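Local coordinates for peptidoglycan-recognition protein LC (Drosophila melanogaster, PDB 1Z6I) that activates the imd/Relish pathway of innate immunity as a membrane receptor for bacterial peptidoglycan, this chain being its amidase-like, probably extracellular, recognition domain, at residues A[15-20]-A[81-86]; A[31-36]-A[103-108]. All coordinates share one frame; numbering follows the deposited sequence.

Overall arrangement
Both contacts join loops of one amidase-like domain of the peptidoglycan-recognition family, but at opposite sides of the chain's centre. Their centres lie about 24 Å apart and their nearest atoms about 11 Å, so the two do not touch. Along the sequence the segments alternate: 15-20 and 31-36 come first, then 81-86 and 103-108. Interaction 1 ties the loop leading into strand 24-31 to the one after strand 75-77; interaction 2 joins the loops that leave strands 24-31 and 98-102, neighbours in the central sheet. Interaction 2 carries the N-linked sugar on Asn-36 and a sulfate, whereas the side chain of Ile-17 in interaction 1 lies about 5 Å from another bound sulfate; both sulfates probably come from the crystallisation liquor.

Interaction 1 (A[15-20]-A[81-86])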
ATOM      1  N   LYS A  15      -6.894  -7.353  16.828  1.00 56.74           N
ATOM      2  CA  LYS A  15      -6.585  -8.765  17.063  1.00 57.68           C
ATOM      3  C   LYS A  15      -5.272  -9.124  16.397  1.00 57.40           C
ATOM      4  O   LYS A  15      -4.714  -8.344  15.633  1.00 57.23           O
ATOM      5  CB  LYS A  15      -7.683  -9.678  16.518  1.00 58.25           C
ATOM      6  CG  LYS A  15      -8.945  -9.761  17.389  1.00 61.54           C
ATOM      7  CD  LYS A  15     -10.091  -8.884  16.842  1.00 65.78           C
ATOM      8  CE  LYS A  15     -11.445  -9.601  16.856  1.00 68.14           C
ATOM      9  NZ  LYS A  15     -12.183  -9.373  18.140  1.00 70.18           N
ATOM     10  N   GLU A  16      -4.786 -10.322  16.687  1.00 57.21           N
ATOM     11  CA  GLU A  16      -3.600 -10.836  16.017  1.00 57.40           C
ATOM     12  C   GLU A  16      -3.830 -10.985  14.493  1.00 56.31           C
ATOM     13  O   GLU A  16      -4.956 -11.223  14.022  1.00 55.55           O
ATOM     14  CB  GLU A  16      -3.173 -12.165  16.652  1.00 58.11           C
ATOM     15  CG  GLU A  16      -2.653 -12.016  18.084  1.00 60.57           C
ATOM     16  CD  GLU A  16      -1.181 -12.366  18.231  1.00 63.54           C
ATOM     17  OE1 GLU A  16      -0.417 -12.210  17.248  1.00 64.71           O
ATOM     18  OE2 GLU A  16      -0.786 -12.802  19.338  1.00 66.60           O
ATOM     19  N   ILE A  17      -2.750 -10.817  13.738  1.00 55.29           N
ATOM     20  CA  ILE A  17      -2.804 -10.851  12.284  1.00 54.72           C
ATOM     21  C   ILE A  17      -1.878 -11.947  11.766  1.00 53.94           C
ATOM     22  O   ILE A  17      -0.742 -12.060  12.219  1.00 53.81           O
ATOM     23  CB  ILE A  17      -2.424  -9.458  11.725  1.00 54.87           C
ATOM     24  CG1 ILE A  17      -3.508  -8.453  12.125  1.00 55.27           C
ATOM     25  CG2 ILE A  17      -2.199  -9.494  10.175  1.00 55.25           C
ATOM     26  CD1 ILE A  17      -3.331  -7.098  11.544  1.00 56.30           C
ATOM     27  N   PRO A  18      -2.351 -12.754  10.819  1.00 53.16           N
ATOM     28  CA  PRO A  18      -1.538 -13.855  10.296  1.00 52.75           C
ATOM     29  C   PRO A  18      -0.282 -13.372   9.568  1.00 52.93           C
ATOM     30  O   PRO A  18      -0.243 -12.248   9.038  1.00 52.45           O
ATOM     31  CB  PRO A  18      -2.490 -14.578   9.335  1.00 52.82           C
ATOM     32  CG  PRO A  18      -3.529 -13.574   8.971  1.00 53.02           C
ATOM     33  CD  PRO A  18      -3.673 -12.686  10.167  1.00 53.04           C
ATOM     34  N   ASP A  19       0.747 -14.218   9.573  1.00 52.95           N
ATOM     35  CA  ASP A  19       1.971 -13.929   8.851  1.00 53.22           C
ATOM     36  C   ASP A  19       1.740 -14.204   7.361  1.00 52.77           C
ATOM     37  O   ASP A  19       0.812 -14.913   6.981  1.00 52.34           O
ATOM     38  CB  ASP A  19       3.158 -14.761   9.386  1.00 53.70           C
ATOM     39  CG  ASP A  19       3.779 -14.174  10.662  1.00 55.37           C
ATOM     40  OD1 ASP A  19       4.538 -14.898  11.337  1.00 57.74           O
ATOM     41  OD2 ASP A  19       3.584 -13.011  11.072  1.00 57.38           O
ATOM     42  N   LEU A  20       2.606 -13.612   6.546  1.00 52.46           N
ATOM     43  CA  LEU A  20       2.598 -13.741   5.104  1.00 52.47           C
ATOM     44  C   LEU A  20       3.633 -14.771   4.693  1.00 52.42           C
ATOM     45  O   LEU A  20       4.760 -14.746   5.205  1.00 52.34           O
ATOM     46  CB  LEU A  20       3.008 -12.404   4.484  1.00 52.58           C
ATOM     47  CG  LEU A  20       2.150 -11.744   3.420  1.00 52.68           C
ATOM     48  CD1 LEU A  20       3.009 -10.677   2.733  1.00 52.63           C
ATOM     49  CD2 LEU A  20       1.563 -12.755   2.434  1.00 52.16           C
ATOM     50  N   TRP A  81       6.206  -5.901   6.052  1.00 45.28           N
ATOM     51  CA  TRP A  81       6.669  -6.930   5.122  1.00 45.24           C
ATOM     52  C   TRP A  81       6.078  -8.306   5.384  1.00 45.46           C
ATOM     53  O   TRP A  81       5.808  -9.068   4.455  1.00 45.13           O
ATOM     54  CB  TRP A  81       8.186  -7.096   5.228  1.00 44.95           C
ATOM     55  CG  TRP A  81       8.979  -5.975   4.705  1.00 43.55           C
ATOM     56  CD1 TRP A  81       9.892  -5.235   5.396  1.00 42.86           C
ATOM     57  CD2 TRP A  81       8.974  -5.464   3.371  1.00 42.49           C
ATOM     58  NE1 TRP A  81      10.447  -4.285   4.574  1.00 42.79           N
ATOM     59  CE2 TRP A  81       9.899  -4.402   3.324  1.00 42.38           C
ATOM     60  CE3 TRP A  81       8.285  -5.797   2.203  1.00 42.11           C
ATOM     61  CZ2 TRP A  81      10.147  -3.678   2.169  1.00 42.92           C
ATOM     62  CZ3 TRP A  81       8.519  -5.070   1.066  1.00 43.12           C
ATOM     63  CH2 TRP A  81       9.447  -4.021   1.050  1.00 43.41           C
ATOM     64  N   ASN A  82       5.903  -8.603   6.663  1.00 45.87           N
ATOM     65  CA  ASN A  82       5.779  -9.960   7.150  1.00 46.29           C
ATOM     66  C   ASN A  82       4.390 -10.322   7.643  1.00 46.10           C
ATOM     67  O   ASN A  82       4.171 -11.460   8.049  1.00 46.39           O
ATOM     68  CB  ASN A  82       6.796 -10.166   8.277  1.00 46.77           C
ATOM     69  CG  ASN A  82       8.217  -9.790   7.860  1.00 49.09           C
ATOM     70  OD1 ASN A  82       8.656 -10.107   6.754  1.00 51.31           O
ATOM     71  ND2 ASN A  82       8.935  -9.098   8.741  1.00 52.42           N
ATOM     72  N   LYS A  83       3.458  -9.368   7.625  1.00 46.17           N
ATOM     73  CA  LYS A  83       2.070  -9.634   8.005  1.00 46.00           C
ATOM     74  C   LYS A  83       1.180  -9.595   6.769  1.00 45.60           C
ATOM     75  O   LYS A  83       1.526  -8.981   5.760  1.00 45.39           O
ATOM     76  CB  LYS A  83       1.588  -8.610   9.038  1.00 46.40           C
ATOM     77  CG  LYS A  83       2.206  -8.749  10.437  1.00 48.01           C
ATOM     78  CD  LYS A  83       2.120 -10.178  10.987  1.00 49.98           C
ATOM     79  CE  LYS A  83       1.993 -10.218  12.496  1.00 51.72           C
ATOM     80  NZ  LYS A  83       1.601 -11.569  12.998  1.00 52.63           N
ATOM     81  N   MET A  84       0.030 -10.256   6.856  1.00 45.33           N
ATOM     82  CA  MET A  84      -0.909 -10.343   5.745  1.00 44.84           C
ATOM     83  C   MET A  84      -1.790  -9.098   5.682  1.00 44.84           C
ATOM     84  O   MET A  84      -2.449  -8.764   6.652  1.00 44.82           O
ATOM     85  CB  MET A  84      -1.778 -11.596   5.882  1.00 44.82           C
ATOM     86  CG  MET A  84      -2.290 -12.116   4.552  1.00 44.92           C
ATOM     87  SD  MET A  84      -3.632 -13.272   4.668  1.00 47.61           S
ATOM     88  CE  MET A  84      -2.770 -14.816   5.000  1.00 48.39           C
ATOM     89  N   GLY A  85      -1.787  -8.403   4.543  1.00 44.88           N
ATOM     90  CA  GLY A  85      -2.693  -7.286   4.313  1.00 44.83           C
ATOM     91  C   GLY A  85      -4.133  -7.749   4.135  1.00 45.01           C
ATOM     92  O   GLY A  85      -4.384  -8.946   3.976  1.00 45.14           O
ATOM     93  N   ALA A  86      -5.074  -6.809   4.196  1.00 44.93           N
ATOM     94  CA  ALA A  86      -6.478  -7.084   3.900  1.00 45.23           C
ATOM     95  C   ALA A  86      -6.962  -6.248   2.715  1.00 45.58           C
ATOM     96  O   ALA A  86      -8.155  -6.074   2.527  1.00 45.61           O
ATOM     97  CB  ALA A  86      -7.331  -6.807   5.105  1.00 45.32           C
TER
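Lys-83 sets its ammonium between the Asp-19 carboxylate and the Ile-17 carbonyl, beside an isolated beta bridge that joins two loops of the peptidoglycan-recognition fold. The bridge pairs Asp-19 with Lys-83, their CA atoms 4.4 Å apart. Flanking backbone bonds define it: Met-84 N to Pro-18 O at 3.0 Å, and Leu-20 N to Asn-82 O at 3.1 Å. The lysine chain begins by leading away from the partner segment, but bends at its second torsion (chi2 -51°) and third bring the ammonium back. Lys-83 NZ hydrogen-bonds Ile-17 O nearly along the C=O axis (163°); the 2.5 Å length is suspiciously short and its exact value doubtful. Lys-83 NZ also forms a salt bridge with Asp-19 OD2 at 3.1 Å, from above the carboxylate plane. With an alanine here, the Asp-19 carboxylate would probably lose its positive mate and the Ile-17 carbonyl this donor. Away from the ammonium, the Met-84 side chain crosses the Pro-18 ring at about a right angle, while Leu-20, which also touches Leu-98 of strand 98-102, sets CD2 near Met-84 CG. Arg-79 NH1 hydrogen-bonds Met-84 O, against which the Ile-17 CG2 methyl merely packs, 3.6 Å away.

Interaction 2 (A[31-36]-A[103-108]); sequences PTNSEN and IGSFKT. With NAG (2-acetamido-2-deoxy-beta-D-glucopyranose), chain B; SO4 (sulfate ion), chain D.
Thr-32 turns its methyl onto the backbone of Ile-103 and Gly-104, with CG2 3.4 Å from Gly-104 N, in the tightly packed part of the contact. Gly-104 itself is wedged in. Its CA makes a CA-H...O contact of 3.2 Å to Ser-34 O, and Asn-36 CB approaches the Ile-103 carbonyl oxygen from beyond it, well out of the peptide plane. At the Gly-104 backbone angles (phi 147°) a CB would be pressed against the carbonyl oxygen of Ile-103, and it would also run into Phe-106 CZ and crowd Asn-36 CB. Gly-104 O accepts Asn-33 N at 3.0 Å, the donor standing 45° above the carbonyl plane, and takes a second, weak bond from Thr-32 N. Ile-103 CG2 packs 3.5 Å from Glu-35 O, which accepts a hydrogen bond from Ser-34 OG. Pro-31 CB approaches the edge of the Phe-106 ring, near its plane.

These loops leave strands 24-31 and 98-102, adjacent and parallel in the mixed central sheet of the amidase-like fold, and lead on to helices 40-56 and 113-129. Thr-32 and Ser-34 both touch Leu-50 of the first helix.

Toward solvent the contact thins out. Asn-33 ND2 hydrogen-bonds the backbone O of Asp-150, and Asn-33 OD1 comes no nearer than 4.2 Å to Ser-105 OG. A chi1 of -166° swings that hydroxyl away from the Ser-105 N and toward the sulfate, where Ser-105 OG hydrogen-bonds O2 at 2.7 Å. Thr-108 N holds sulfate O1 at 2.9 Å, and Ile-109 N adds a further bond. At the other end of the contact, Asn-36 ND2 is joined covalently to C1 of the N-acetylglucosamine, 1.5 Å away, the first sugar of an experimentally established N-linked glycan.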
ATOM      1  N   PRO A  31      -5.339   3.020  -4.437  1.00 47.48           N
ATOM      2  CA  PRO A  31      -5.543   4.356  -3.886  1.00 47.96           C
ATOM      3  C   PRO A  31      -6.132   4.250  -2.478  1.00 48.79           C
ATOM      4  O   PRO A  31      -6.911   3.348  -2.167  1.00 48.43           O
ATOM      5  CB  PRO A  31      -6.556   4.965  -4.838  1.00 47.58           C
ATOM      6  CG  PRO A  31      -7.406   3.818  -5.220  1.00 47.10           C
ATOM      7  CD  PRO A  31      -6.475   2.623  -5.289  1.00 47.61           C
ATOM      8  N   THR A  32      -5.766   5.204  -1.646  1.00 50.09           N
ATOM      9  CA  THR A  32      -6.213   5.250  -0.263  1.00 51.35           C
ATOM     10  C   THR A  32      -7.579   5.943  -0.181  1.00 52.01           C
ATOM     11  O   THR A  32      -8.330   5.765   0.777  1.00 52.04           O
ATOM     12  CB  THR A  32      -5.124   5.970   0.558  1.00 51.45           C
ATOM     13  OG1 THR A  32      -4.794   5.203   1.723  1.00 53.46           O
ATOM     14  CG2 THR A  32      -5.569   7.312   1.059  1.00 51.09           C
ATOM     15  N   ASN A  33      -7.888   6.723  -1.214  1.00 52.96           N
ATOM     16  CA  ASN A  33      -9.152   7.453  -1.344  1.00 53.78           C
ATOM     17  C   ASN A  33      -9.397   8.502  -0.265  1.00 54.24           C
ATOM     18  O   ASN A  33     -10.522   8.917  -0.024  1.00 54.94           O
ATOM     19  CB  ASN A  33     -10.324   6.477  -1.478  1.00 53.78           C
ATOM     20  CG  ASN A  33     -10.332   5.781  -2.822  1.00 54.41           C
ATOM     21  OD1 ASN A  33      -9.830   6.316  -3.809  1.00 55.92           O
ATOM     22  ND2 ASN A  33     -10.891   4.586  -2.870  1.00 56.68           N
ATOM     23  N   SER A  34      -8.318   8.949   0.351  1.00 54.71           N
ATOM     24  CA  SER A  34      -8.355  10.028   1.305  1.00 54.99           C
ATOM     25  C   SER A  34      -7.690  11.211   0.626  1.00 55.63           C
ATOM     26  O   SER A  34      -7.323  11.142  -0.551  1.00 55.59           O
ATOM     27  CB  SER A  34      -7.596   9.637   2.579  1.00 54.85           C
ATOM     28  OG  SER A  34      -6.201   9.819   2.429  1.00 53.27           O
ATOM     29  N   GLU A  35      -7.540  12.291   1.376  1.00 56.20           N
ATOM     30  CA  GLU A  35      -6.770  13.428   0.923  1.00 57.05           C
ATOM     31  C   GLU A  35      -5.295  13.056   0.874  1.00 57.37           C
ATOM     32  O   GLU A  35      -4.855  12.163   1.588  1.00 57.43           O
ATOM     33  CB  GLU A  35      -6.983  14.600   1.866  1.00 57.10           C
ATOM     34  CG  GLU A  35      -6.428  15.911   1.358  1.00 58.09           C
ATOM     35  CD  GLU A  35      -6.760  17.062   2.281  1.00 59.84           C
ATOM     36  OE1 GLU A  35      -6.409  18.210   1.922  1.00 59.93           O
ATOM     37  OE2 GLU A  35      -7.368  16.810   3.355  1.00 58.92           O
ATOM     38  N   ASN A  36      -4.545  13.732   0.008  1.00 57.88           N
ATOM     39  CA  ASN A  36      -3.107  13.490  -0.128  1.00 58.41           C
ATOM     40  C   ASN A  36      -2.315  14.354   0.845  1.00 57.91           C
ATOM     41  O   ASN A  36      -2.893  15.170   1.556  1.00 57.87           O
ATOM     42  CB  ASN A  36      -2.648  13.716  -1.578  1.00 58.81           C
ATOM     43  CG  ASN A  36      -2.859  15.147  -2.057  1.00 61.81           C
ATOM     44  OD1 ASN A  36      -3.261  16.021  -1.286  1.00 60.58           O
ATOM     45  ND2 ASN A  36      -2.575  15.388  -3.351  1.00 68.67           N
ATOM     46  N   ILE A 103      -1.439   7.356  -0.718  1.00 46.82           N
ATOM     47  CA  ILE A 103      -2.215   8.322   0.050  1.00 47.77           C
ATOM     48  C   ILE A 103      -2.729   9.391  -0.896  1.00 49.12           C
ATOM     49  O   ILE A 103      -1.979  10.253  -1.352  1.00 49.57           O
ATOM     50  CB  ILE A 103      -1.379   8.962   1.213  1.00 47.58           C
ATOM     51  CG1 ILE A 103      -0.775   7.884   2.115  1.00 46.27           C
ATOM     52  CG2 ILE A 103      -2.266   9.891   2.071  1.00 48.01           C
ATOM     53  CD1 ILE A 103       0.089   8.415   3.246  1.00 46.70           C
ATOM     54  N   GLY A 104      -4.007   9.288  -1.224  1.00 50.81           N
ATOM     55  CA  GLY A 104      -4.665  10.234  -2.095  1.00 52.03           C
ATOM     56  C   GLY A 104      -5.741   9.585  -2.945  1.00 53.56           C
ATOM     57  O   GLY A 104      -5.989   8.392  -2.870  1.00 53.56           O
ATOM     58  N   SER A 105      -6.395  10.413  -3.741  1.00 55.91           N
ATOM     59  CA  SER A 105      -7.359   9.979  -4.735  1.00 57.82           C
ATOM     60  C   SER A 105      -6.693  10.237  -6.071  1.00 59.26           C
ATOM     61  O   SER A 105      -6.188  11.345  -6.294  1.00 60.16           O
ATOM     62  CB  SER A 105      -8.627  10.814  -4.622  1.00 57.92           C
ATOM     63  OG  SER A 105      -9.678  10.216  -5.347  1.00 59.01           O
ATOM     64  N   PHE A 106      -6.657   9.237  -6.945  1.00 60.60           N
ATOM     65  CA  PHE A 106      -5.913   9.367  -8.197  1.00 61.60           C
ATOM     66  C   PHE A 106      -6.703   8.886  -9.411  1.00 63.24           C
ATOM     67  O   PHE A 106      -6.176   8.173 -10.256  1.00 63.10           O
ATOM     68  CB  PHE A 106      -4.593   8.606  -8.091  1.00 61.34           C
ATOM     69  CG  PHE A 106      -3.773   8.984  -6.895  1.00 60.31           C
ATOM     70  CD1 PHE A 106      -2.974  10.121  -6.917  1.00 59.71           C
ATOM     71  CD2 PHE A 106      -3.802   8.211  -5.743  1.00 58.47           C
ATOM     72  CE1 PHE A 106      -2.216  10.473  -5.810  1.00 58.86           C
ATOM     73  CE2 PHE A 106      -3.045   8.559  -4.639  1.00 57.46           C
ATOM     74  CZ  PHE A 106      -2.254   9.689  -4.671  1.00 58.10           C
ATOM     75  N   LYS A 107      -7.969   9.285  -9.494  1.00 65.33           N
ATOM     76  CA  LYS A 107      -8.761   9.072 -10.701  1.00 67.04           C
ATOM     77  C   LYS A 107      -8.286  10.017 -11.804  1.00 67.97           C
ATOM     78  O   LYS A 107      -8.071   9.591 -12.941  1.00 68.52           O
ATOM     79  CB  LYS A 107     -10.259   9.245 -10.416  1.00 67.44           C
ATOM     80  CG  LYS A 107     -10.894   8.036  -9.715  1.00 68.91           C
ATOM     81  CD  LYS A 107     -12.171   8.400  -8.950  1.00 71.51           C
ATOM     82  CE  LYS A 107     -13.360   8.583  -9.900  1.00 73.19           C
ATOM     83  NZ  LYS A 107     -14.566   9.164  -9.230  1.00 74.11           N
ATOM     84  N   THR A 108      -8.098  11.284 -11.432  1.00 68.95           N
ATOM     85  CA  THR A 108      -7.674  12.370 -12.322  1.00 69.68           C
ATOM     86  C   THR A 108      -6.246  12.817 -12.031  1.00 70.05           C
ATOM     87  O   THR A 108      -5.408  12.859 -12.928  1.00 69.99           O
ATOM     88  CB  THR A 108      -8.611  13.591 -12.110  1.00 69.85           C
ATOM     89  OG1 THR A 108      -9.925  13.290 -12.587  1.00 69.95           O
ATOM     90  CG2 THR A 108      -8.174  14.815 -12.928  1.00 70.40           C
TER
HETATM   91  C1  NAG B 999      -2.719  16.786  -3.718  1.00 75.84           C
HETATM   92  C2  NAG B 999      -1.509  17.273  -4.516  1.00 79.11           C
HETATM   93  C3  NAG B 999      -1.763  18.695  -5.022  1.00 79.24           C
HETATM   94  C4  NAG B 999      -3.086  18.744  -5.793  1.00 79.06           C
HETATM   95  C5  NAG B 999      -4.214  18.264  -4.882  1.00 78.13           C
HETATM   96  C6  NAG B 999      -5.579  18.246  -5.573  1.00 77.85           C
HETATM   97  C7  NAG B 999       0.527  16.170  -3.648  1.00 81.35           C
HETATM   98  C8  NAG B 999       1.865  16.380  -2.996  1.00 81.47           C
HETATM   99  N2  NAG B 999      -0.312  17.217  -3.681  1.00 80.44           N
HETATM  100  O3  NAG B 999      -0.685  19.138  -5.823  1.00 78.93           O
HETATM  101  O4  NAG B 999      -3.354  20.041  -6.289  1.00 80.14           O
HETATM  102  O5  NAG B 999      -3.909  16.943  -4.477  1.00 77.23           O
HETATM  103  O6  NAG B 999      -6.613  18.305  -4.612  0.50 77.59           O
HETATM  104  O7  NAG B 999       0.262  15.060  -4.109  1.00 82.39           O
HETATM  105  S   SO4 D 202      -9.153  12.667  -8.188  1.00 97.43           S
HETATM  106  O1  SO4 D 202      -7.873  12.185  -8.689  1.00 97.47           O
HETATM  107  O2  SO4 D 202      -9.915  11.539  -7.659  1.00 97.22           O
HETATM  108  O3  SO4 D 202      -8.869  13.651  -7.146  1.00 97.70           O
HETATM  109  O4  SO4 D 202      -9.929  13.290  -9.255  1.00 97.26           O